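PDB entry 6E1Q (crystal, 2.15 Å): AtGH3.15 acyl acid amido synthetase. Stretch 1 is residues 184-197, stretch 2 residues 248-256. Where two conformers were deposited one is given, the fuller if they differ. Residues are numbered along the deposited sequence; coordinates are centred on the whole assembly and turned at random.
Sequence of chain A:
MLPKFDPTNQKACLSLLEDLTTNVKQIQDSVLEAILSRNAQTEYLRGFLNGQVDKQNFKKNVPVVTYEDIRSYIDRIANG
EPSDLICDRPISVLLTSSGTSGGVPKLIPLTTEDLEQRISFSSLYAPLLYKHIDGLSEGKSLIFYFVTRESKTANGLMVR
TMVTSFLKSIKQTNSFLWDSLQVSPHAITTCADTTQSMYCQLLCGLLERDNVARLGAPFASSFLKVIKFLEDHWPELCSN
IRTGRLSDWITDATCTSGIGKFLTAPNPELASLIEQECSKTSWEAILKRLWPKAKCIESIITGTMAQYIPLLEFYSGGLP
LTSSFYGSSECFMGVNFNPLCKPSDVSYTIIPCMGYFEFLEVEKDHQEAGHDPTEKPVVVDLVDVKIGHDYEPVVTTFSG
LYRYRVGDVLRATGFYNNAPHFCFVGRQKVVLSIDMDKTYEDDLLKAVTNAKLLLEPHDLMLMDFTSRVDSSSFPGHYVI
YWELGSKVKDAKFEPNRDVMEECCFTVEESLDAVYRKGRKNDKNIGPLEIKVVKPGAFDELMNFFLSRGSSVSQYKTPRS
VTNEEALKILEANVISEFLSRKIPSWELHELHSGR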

ATOM      1  N   SER A 184     -18.208  -1.188   0.439  1.00 82.25           N
ATOM      2  CA  SER A 184     -18.930  -1.039   1.688  1.00 92.62           C
ATOM      3  C   SER A 184     -19.643   0.313   1.737  1.00 88.47           C
ATOM      4  O   SER A 184     -19.186   1.292   1.138  1.00 76.06           O
ATOM      5  CB  SER A 184     -17.970  -1.174   2.867  1.00 96.26           C
ATOM      6  OG  SER A 184     -17.435   0.077   3.249  1.00 96.19           O
ATOM      7  N   PRO A 185     -20.775   0.391   2.442  1.00 91.94           N
ATOM      8  CA  PRO A 185     -21.399   1.705   2.665  1.00 96.95           C
ATOM      9  C   PRO A 185     -20.459   2.694   3.341  1.00 94.77           C
ATOM     10  O   PRO A 185     -20.672   3.911   3.234  1.00 96.02           O
ATOM     11  CB  PRO A 185     -22.608   1.372   3.553  1.00 95.68           C
ATOM     12  CG  PRO A 185     -22.231   0.072   4.237  1.00 90.86           C
ATOM     13  CD  PRO A 185     -21.439  -0.682   3.206  1.00 89.21           C
ATOM     14  N   HIS A 186     -19.405   2.204   4.000  1.00 80.51           N
ATOM     15  CA  HIS A 186     -18.488   3.031   4.766  1.00 67.08           C
ATOM     16  C   HIS A 186     -17.157   3.263   4.062  1.00 57.01           C
ATOM     17  O   HIS A 186     -16.185   3.656   4.712  1.00 48.99           O
ATOM     18  CB  HIS A 186     -18.253   2.412   6.138  1.00 62.96           C
ATOM     19  CG  HIS A 186     -19.504   2.235   6.930  1.00 74.32           C
ATOM     20  ND1 HIS A 186     -20.279   3.300   7.332  1.00 77.05           N
ATOM     21  CD2 HIS A 186     -20.127   1.122   7.381  1.00 76.73           C
ATOM     22  CE1 HIS A 186     -21.322   2.850   8.005  1.00 79.22           C
ATOM     23  NE2 HIS A 186     -21.253   1.532   8.052  1.00 77.12           N
ATOM     24  N   ALA A 187     -17.091   3.034   2.750  1.00 59.98           N
ATOM     25  CA  ALA A 187     -15.930   3.495   1.996  1.00 64.58           C
ATOM     26  C   ALA A 187     -15.939   5.009   1.824  1.00 68.81           C
ATOM     27  O   ALA A 187     -14.873   5.625   1.712  1.00 68.35           O
ATOM     28  CB  ALA A 187     -15.877   2.817   0.634  1.00 59.16           C
ATOM     29  N   ILE A 188     -17.120   5.621   1.797  1.00 69.08           N
ATOM     30  CA  ILE A 188     -17.265   7.067   1.686  1.00 68.10           C
ATOM     31  C   ILE A 188     -17.821   7.674   2.975  1.00 68.04           C
ATOM     32  O   ILE A 188     -17.237   8.607   3.533  1.00 66.36           O
ATOM     33  CB  ILE A 188     -18.138   7.445   0.467  1.00 64.51           C
ATOM     34  CG1 ILE A 188     -17.539   6.865  -0.822  1.00 62.08           C
ATOM     35  CG2 ILE A 188     -18.285   8.967   0.353  1.00 65.15           C
ATOM     36  CD1 ILE A 188     -18.522   6.794  -1.989  1.00 58.67           C
ATOM     37  N   THR A 189     -18.941   7.147   3.472  1.00 67.90           N
ATOM     38  CA  THR A 189     -19.535   7.649   4.705  1.00 64.18           C
ATOM     39  C   THR A 189     -18.822   7.050   5.911  1.00 59.32           C
ATOM     40  O   THR A 189     -18.728   5.827   6.050  1.00 52.57           O
ATOM     41  CB  THR A 189     -21.033   7.334   4.772  1.00 65.80           C
ATOM     42  OG1 THR A 189     -21.692   7.875   3.620  1.00 67.77           O
ATOM     43  CG2 THR A 189     -21.655   7.948   6.036  1.00 66.01           C
ATOM     44  N   THR A 190     -18.335   7.923   6.784  1.00 51.29           N
ATOM     45  CA  THR A 190     -17.569   7.528   7.955  1.00 53.46           C
ATOM     46  C   THR A 190     -18.383   6.642   8.911  1.00 48.86           C
ATOM     47  O   THR A 190     -19.608   6.761   9.024  1.00 52.08           O
ATOM     48  CB  THR A 190     -17.062   8.804   8.645  1.00 66.74           C
ATOM     49  OG1 THR A 190     -15.950   9.336   7.906  1.00 75.28           O
ATOM     50  CG2 THR A 190     -16.685   8.589  10.098  1.00 74.35           C
ATOM     51  N   CYS A 191     -17.681   5.710   9.567  1.00 37.02           N
ATOM     52  CA  CYS A 191     -18.246   4.920  10.663  1.00 48.18           C
ATOM     53  C   CYS A 191     -17.132   4.676  11.667  1.00 49.59           C
ATOM     54  O   CYS A 191     -16.157   3.991  11.344  1.00 50.03           O
ATOM     55  CB  CYS A 191     -18.828   3.592  10.172  1.00 52.13           C
ATOM     56  SG  CYS A 191     -19.420   2.457  11.509  1.00 52.41           S
ATOM     57  N   ALA A 192     -17.278   5.219  12.880  1.00 51.85           N
ATOM     58  CA  ALA A 192     -16.229   5.070  13.886  1.00 59.36           C
ATOM     59  C   ALA A 192     -16.096   3.626  14.362  1.00 63.08           C
ATOM     60  O   ALA A 192     -14.998   3.194  14.735  1.00 70.39           O
ATOM     61  CB  ALA A 192     -16.498   5.999  15.072  1.00 54.71           C
ATOM     62  N   ASP A 193     -17.190   2.868  14.358  1.00 51.95           N
ATOM     63  CA  ASP A 193     -17.165   1.483  14.823  1.00 42.45           C
ATOM     64  C   ASP A 193     -16.687   0.578  13.689  1.00 41.65           C
ATOM     65  O   ASP A 193     -17.459   0.218  12.798  1.00 45.60           O
ATOM     66  CB  ASP A 193     -18.545   1.069  15.317  1.00 47.69           C
ATOM     67  CG  ASP A 193     -18.495  -0.147  16.205  1.00 52.37           C
ATOM     68  OD1 ASP A 193     -17.522  -0.919  16.078  1.00 49.99           O
ATOM     69  OD2 ASP A 193     -19.437  -0.348  17.007  1.00 65.30           O
ATOM     70  N   THR A 194     -15.405   0.200  13.720  1.00 35.86           N
ATOM     71  CA  THR A 194     -14.882  -0.669  12.674  1.00 42.77           C
ATOM     72  C   THR A 194     -15.480  -2.067  12.761  1.00 34.32           C
ATOM     73  O   THR A 194     -15.509  -2.785  11.759  1.00 37.72           O
ATOM     74  CB  THR A 194     -13.349  -0.755  12.741  1.00 41.17           C
ATOM     75  OG1 THR A 194     -12.972  -1.490  13.910  1.00 38.50           O
ATOM     76  CG2 THR A 194     -12.736   0.624  12.827  1.00 45.89           C
ATOM     77  N   THR A 195     -15.949  -2.478  13.942  1.00 34.58           N
ATOM     78  CA  THR A 195     -16.589  -3.782  14.035  1.00 38.06           C
ATOM     79  C   THR A 195     -17.883  -3.812  13.231  1.00 40.19           C
ATOM     80  O   THR A 195     -18.150  -4.786  12.518  1.00 34.35           O
ATOM     81  CB  THR A 195     -16.828  -4.152  15.496  1.00 43.59           C
ATOM     82  OG1 THR A 195     -15.565  -4.258  16.154  1.00 43.76           O
ATOM     83  CG2 THR A 195     -17.561  -5.494  15.625  1.00 43.82           C
ATOM     84  N   GLN A 196     -18.692  -2.748  13.313  1.00 39.97           N
ATOM     85  CA  GLN A 196     -19.919  -2.697  12.522  1.00 31.93           C
ATOM     86  C   GLN A 196     -19.615  -2.580  11.039  1.00 36.47           C
ATOM     87  O   GLN A 196     -20.274  -3.217  10.204  1.00 29.28           O
ATOM     88  CB  GLN A 196     -20.794  -1.524  12.953  1.00 31.71           C
ATOM     89  CG  GLN A 196     -21.277  -1.613  14.378  1.00 38.60           C
ATOM     90  CD  GLN A 196     -22.294  -0.546  14.692  1.00 43.52           C
ATOM     91  OE1 GLN A 196     -23.311  -0.407  14.000  1.00 43.89           O
ATOM     92  NE2 GLN A 196     -22.023   0.224  15.733  1.00 52.76           N
ATOM     93  N   SER A 197     -18.621  -1.761  10.689  1.00 32.27           N
ATOM     94  CA  SER A 197     -18.344  -1.540   9.277  0.68 34.81           C
ATOM     95  C   SER A 197     -17.792  -2.807   8.620  1.00 33.01           C
ATOM     96  O   SER A 197     -18.238  -3.191   7.531  1.00 32.76           O
ATOM     97  CB  SER A 197     -17.380  -0.362   9.108  0.68 33.54           C
ATOM     98  OG  SER A 197     -16.135  -0.658   9.718  0.68 42.33           O
TER
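Stretch 2 (248-256) DWITDATCT

Stretch 2 (Asp-248 to Thr-256) runs as a loop through Asp-252 and then enters a helix, while stretch 1 opens with a type I turn from Ser-184 to Ala-187 and ends in the helix that begins at Thr-194. The two run in opposite senses: Gln-196 lies nearest Ile-250 (CA to CA 6.0 Å), and Pro-185 lies nearest Thr-254 (CA to CA 6.5 Å). Together they bury 501 Å².

Gln-196 is the main anchor. Its CA-to-CB bond points sideways, but chi1 m and chi2 t extend the chain so that its end comes nearer to stretch 2. There Gln-196 OE1 accepts from Asp-252 N at 2.9 Å and, weakly, from Thr-251 N at 3.0 Å, receiving two successive amides just before the helix. The amide group is held from its other side by Gln-196 NE2 donating to Asp-193 OD2 (2.9 Å); Asp-193, chi1 t, also caps its own helix through a weak bond from Thr-195 N to Asp-193 OD1 (3.1 Å).

Trp-249, with chi1 66° (p) and chi2 -92°, brings its indole obliquely against Thr-195 and Gln-196 at the start of the stretch 1 helix: Trp-249 CZ3 lies 3.6 Å from Gln-196 CG, and Trp-249 CH2 lies 3.6 Å from Thr-195 CG2.

The CA-to-CB bond of Asp-252 points toward stretch 1, and with chi1 t its carboxylate caps the second helix, Cys-255 N donating to Asp-252 OD2 at 3.0 Å. The edge of the His-186 ring meets this carboxylate too closely in the model for the position of OD2 to be firm. His-186, chi1 m, is steadied by His-186 ND1 donating to Thr-189 O (3.2 Å).

Thr-254, chi1 m, packs its methyl CG2 3.5 Å from Pro-185 CB, while its OG1 lies 3.7 Å from Thr-189 CG2.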

ATOM      1  N   ASP A 248     -29.143  -7.196  15.649  1.00 48.44           N
ATOM      2  CA  ASP A 248     -29.638  -5.922  16.157  1.00 49.43           C
ATOM      3  C   ASP A 248     -28.571  -5.081  16.859  1.00 47.73           C
ATOM      4  O   ASP A 248     -28.858  -3.930  17.199  1.00 51.43           O
ATOM      5  CB  ASP A 248     -30.847  -6.138  17.083  1.00 57.00           C
ATOM      6  CG  ASP A 248     -30.516  -6.944  18.332  1.00 62.24           C
ATOM      7  OD1 ASP A 248     -29.408  -7.507  18.421  1.00 63.04           O
ATOM      8  OD2 ASP A 248     -31.388  -7.007  19.235  1.00 69.56           O
ATOM      9  N   TRP A 249     -27.355  -5.595  17.064  1.00 47.15           N
ATOM     10  CA  TRP A 249     -26.280  -4.759  17.595  1.00 41.48           C
ATOM     11  C   TRP A 249     -25.665  -3.844  16.544  1.00 42.07           C
ATOM     12  O   TRP A 249     -24.793  -3.035  16.879  1.00 46.39           O
ATOM     13  CB  TRP A 249     -25.173  -5.611  18.228  1.00 39.26           C
ATOM     14  CG  TRP A 249     -24.408  -6.489  17.240  1.00 42.61           C
ATOM     15  CD1 TRP A 249     -24.696  -7.785  16.894  1.00 37.97           C
ATOM     16  CD2 TRP A 249     -23.230  -6.134  16.497  1.00 48.53           C
ATOM     17  NE1 TRP A 249     -23.776  -8.249  15.982  1.00 43.16           N
ATOM     18  CE2 TRP A 249     -22.863  -7.258  15.726  1.00 46.45           C
ATOM     19  CE3 TRP A 249     -22.452  -4.971  16.406  1.00 41.41           C
ATOM     20  CZ2 TRP A 249     -21.764  -7.250  14.872  1.00 46.20           C
ATOM     21  CZ3 TRP A 249     -21.363  -4.970  15.565  1.00 42.52           C
ATOM     22  CH2 TRP A 249     -21.025  -6.102  14.811  1.00 47.97           C
ATOM     23  N   ILE A 250     -26.066  -3.954  15.285  1.00 39.42           N
ATOM     24  CA  ILE A 250     -25.643  -2.994  14.274  1.00 45.01           C
ATOM     25  C   ILE A 250     -26.609  -1.821  14.357  1.00 54.94           C
ATOM     26  O   ILE A 250     -27.781  -1.936  13.983  1.00 50.84           O
ATOM     27  CB  ILE A 250     -25.604  -3.626  12.882  1.00 42.16           C
ATOM     28  CG1 ILE A 250     -24.456  -4.630  12.855  1.00 49.52           C
ATOM     29  CG2 ILE A 250     -25.353  -2.579  11.776  1.00 33.67           C
ATOM     30  CD1 ILE A 250     -24.798  -5.831  12.101  1.00 54.56           C
ATOM     31  N   THR A 251     -26.128  -0.710  14.912  1.00 54.70           N
ATOM     32  CA  THR A 251     -26.916   0.501  15.100  1.00 56.61           C
ATOM     33  C   THR A 251     -26.559   1.594  14.107  1.00 55.16           C
ATOM     34  O   THR A 251     -27.286   2.587  14.014  1.00 55.64           O
ATOM     35  CB  THR A 251     -26.723   1.039  16.521  1.00 52.40           C
ATOM     36  OG1 THR A 251     -25.318   1.127  16.802  1.00 54.21           O
ATOM     37  CG2 THR A 251     -27.368   0.109  17.533  1.00 50.21           C
ATOM     38  N   ASP A 252     -25.458   1.436  13.378  1.00 57.66           N
ATOM     39  CA  ASP A 252     -25.028   2.454  12.432  1.00 56.46           C
ATOM     40  C   ASP A 252     -26.073   2.669  11.347  1.00 52.68           C
ATOM     41  O   ASP A 252     -26.462   1.727  10.648  1.00 50.02           O
ATOM     42  CB  ASP A 252     -23.707   2.054  11.794  1.00 62.15           C
ATOM     43  CG  ASP A 252     -23.308   3.001  10.699  1.00 71.90           C
ATOM     44  OD1 ASP A 252     -22.699   4.048  11.009  1.00 78.20           O
ATOM     45  OD2 ASP A 252     -23.659   2.721   9.537  1.00 70.31           O
ATOM     46  N   ALA A 253     -26.485   3.928  11.172  1.00 57.44           N
ATOM     47  CA  ALA A 253     -27.632   4.227  10.317  1.00 56.67           C
ATOM     48  C   ALA A 253     -27.367   3.910   8.845  1.00 51.70           C
ATOM     49  O   ALA A 253     -28.289   3.505   8.130  1.00 58.09           O
ATOM     50  CB  ALA A 253     -28.046   5.688  10.489  1.00 55.57           C
ATOM     51  N   THR A 254     -26.137   4.088   8.366  1.00 48.34           N
ATOM     52  CA  THR A 254     -25.849   3.761   6.970  1.00 60.33           C
ATOM     53  C   THR A 254     -26.043   2.276   6.700  1.00 64.88           C
ATOM     54  O   THR A 254     -26.647   1.894   5.692  1.00 64.00           O
ATOM     55  CB  THR A 254     -24.427   4.182   6.592  1.00 63.09           C
ATOM     56  OG1 THR A 254     -24.170   5.510   7.068  1.00 71.12           O
ATOM     57  CG2 THR A 254     -24.234   4.117   5.076  1.00 50.31           C
ATOM     58  N   CYS A 255     -25.530   1.418   7.584  1.00 66.58           N
ATOM     59  CA  CYS A 255     -25.677  -0.014   7.358  1.00 71.17           C
ATOM     60  C   CYS A 255     -27.140  -0.439   7.453  1.00 63.07           C
ATOM     61  O   CYS A 255     -27.646  -1.148   6.577  1.00 61.52           O
ATOM     62  CB  CYS A 255     -24.820  -0.808   8.342  1.00 82.67           C
ATOM     63  SG  CYS A 255     -24.992  -2.597   8.080  1.00 80.38           S
ATOM     64  N   THR A 256     -27.839  -0.007   8.510  1.00 54.43           N
ATOM     65  CA  THR A 256     -29.202  -0.488   8.731  1.00 58.65           C
ATOM     66  C   THR A 256     -30.150  -0.010   7.638  1.00 62.92           C
ATOM     67  O   THR A 256     -31.029  -0.764   7.200  1.00 65.76           O
ATOM     68  CB  THR A 256     -29.719  -0.047  10.102  1.00 60.71           C
ATOM     69  OG1 THR A 256     -29.667   1.382  10.202  1.00 64.34           O
ATOM     70  CG2 THR A 256     -28.902  -0.676  11.224  1.00 58.57           C
TER